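Enoyl-CoA hydratase carB homologue (Streptomyces cattleya, PDB 5O34) belongs to the crotonase (enoyl-CoA hydratase/isomerase) family and probably acts as a lyase in the biosynthesis of the antibiotic thienamycin. Local coordinates at the interface of chains A and B. Numbering follows the deposited sequence. Chains: chain A/B, Enoyl-CoA hydratase carB homologue.

The interface of chains A and B. Residues chain A 200, 204; chain B 161-163, 221.
A:Gln200 reaches from one subunit to the imidazole of B:His221 and lies along the backbone of B:Asp162 on the way, an example of how a directional bond can be set within ordinary packing at a subunit boundary. The ring nitrogen NE2 of B:His221 gives its N-H to the side-chain amide oxygen OE1 of A:Gln200 at 2.8 Å. That oxygen lies in the plane of the imidazole, at its edge, but seen from the amide the donor stands 36° above the carbonyl plane, and the bond is bent, 143° at the hydrogen. With CG anti to the carbonyl carbon (chi1 -76°) and an extended chain beyond it, the glutamine runs past B:Asp162, whose backbone carbonyl oxygen O points at the side chain, 3.2 Å from its CB. Packing within chain B backs one face of the imidazole: CA of B:Tyr163 sits 3.8 Å over its centre, while CB of B:His221 in turn covers a face of the phenol ring. One helical turn on, A:Leu204 applies its CD1 branch to the CB of B:Asp162 at 3.8 Å, the two side chains crossing nearly at right angles, and CB of B:Tyr163 is 4.1 Å from the same methyl. Helix 196-205 of chain A thus packs against the loop residue B:Asp162 leading into strand 163-167, and against B:His221 just before strand 222-224, in the deposited trimer, which probably corresponds to the trimeric unit typical of the crotonase family.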
loop_
_atom_site.group_PDB
_atom_site.type_symbol
_atom_site.label_atom_id
_atom_site.label_comp_id
_atom_site.label_asym_id
_atom_site.label_seq_id
_atom_site.Cartn_x
_atom_site.Cartn_y
_atom_site.Cartn_z
ATOM N N GLN A 200 -0.303 9.927 -6.052
ATOM C CA GLN A 200 0.103 11.335 -5.980
ATOM C C GLN A 200 0.805 11.796 -7.233
ATOM O O GLN A 200 0.532 12.897 -7.707
ATOM C CB GLN A 200 0.965 11.578 -4.754
ATOM C CG GLN A 200 0.153 11.623 -3.464
ATOM C CD GLN A 200 0.980 11.428 -2.210
ATOM O OE1 GLN A 200 2.077 10.848 -2.208
ATOM N NE2 GLN A 200 0.441 11.855 -1.096
ATOM N N LEU A 204 -1.222 14.657 -9.619
ATOM C CA LEU A 204 -0.533 15.945 -9.697
ATOM C C LEU A 204 0.175 16.238 -11.012
ATOM O O LEU A 204 0.311 17.418 -11.348
ATOM C CB LEU A 204 0.441 16.120 -8.520
ATOM C CG LEU A 204 -0.165 16.067 -7.113
ATOM C CD1 LEU A 204 0.925 16.124 -6.063
ATOM C CD2 LEU A 204 -1.231 17.143 -6.889
ATOM N N CYS B 161 3.818 15.554 2.972
ATOM C CA CYS B 161 3.785 16.267 1.702
ATOM C C CYS B 161 3.272 15.332 0.612
ATOM O O CYS B 161 3.400 14.108 0.745
ATOM C CB CYS B 161 5.166 16.823 1.368
ATOM S SG CYS B 161 5.812 17.983 2.606
ATOM N N ASP B 162 2.670 15.899 -0.447
ATOM C CA ASP B 162 2.094 15.124 -1.542
ATOM C C ASP B 162 3.095 14.723 -2.578
ATOM O O ASP B 162 2.802 13.843 -3.380
ATOM C CB ASP B 162 1.002 15.924 -2.252
ATOM C CG ASP B 162 -0.005 16.525 -1.324
ATOM O OD1 ASP B 162 -0.800 15.759 -0.732
ATOM O OD2 ASP B 162 0.011 17.750 -1.168
ATOM N N TYR B 163 4.234 15.413 -2.638
ATOM C CA TYR B 163 5.211 15.134 -3.671
ATOM C C TYR B 163 6.615 15.380 -3.167
ATOM O O TYR B 163 6.993 16.523 -2.929
ATOM C CB TYR B 163 4.906 15.970 -4.920
ATOM C CG TYR B 163 5.495 15.396 -6.187
ATOM C CD1 TYR B 163 4.699 14.711 -7.099
ATOM C CD2 TYR B 163 6.854 15.533 -6.476
ATOM C CE1 TYR B 163 5.232 14.184 -8.271
ATOM C CE2 TYR B 163 7.401 14.994 -7.638
ATOM C CZ TYR B 163 6.579 14.341 -8.545
ATOM O OH TYR B 163 7.099 13.835 -9.712
ATOM N N HIS B 221 9.116 10.543 -4.839
ATOM C CA HIS B 221 8.238 10.545 -6.007
ATOM C C HIS B 221 9.038 10.657 -7.291
ATOM O O HIS B 221 8.609 10.142 -8.322
ATOM C CB HIS B 221 7.247 11.716 -5.936
ATOM C CG HIS B 221 6.163 11.520 -4.927
ATOM N ND1 HIS B 221 6.433 11.514 -3.569
ATOM C CD2 HIS B 221 4.837 11.351 -5.107
ATOM C CE1 HIS B 221 5.272 11.318 -2.971
ATOM N NE2 HIS B 221 4.281 11.220 -3.854
#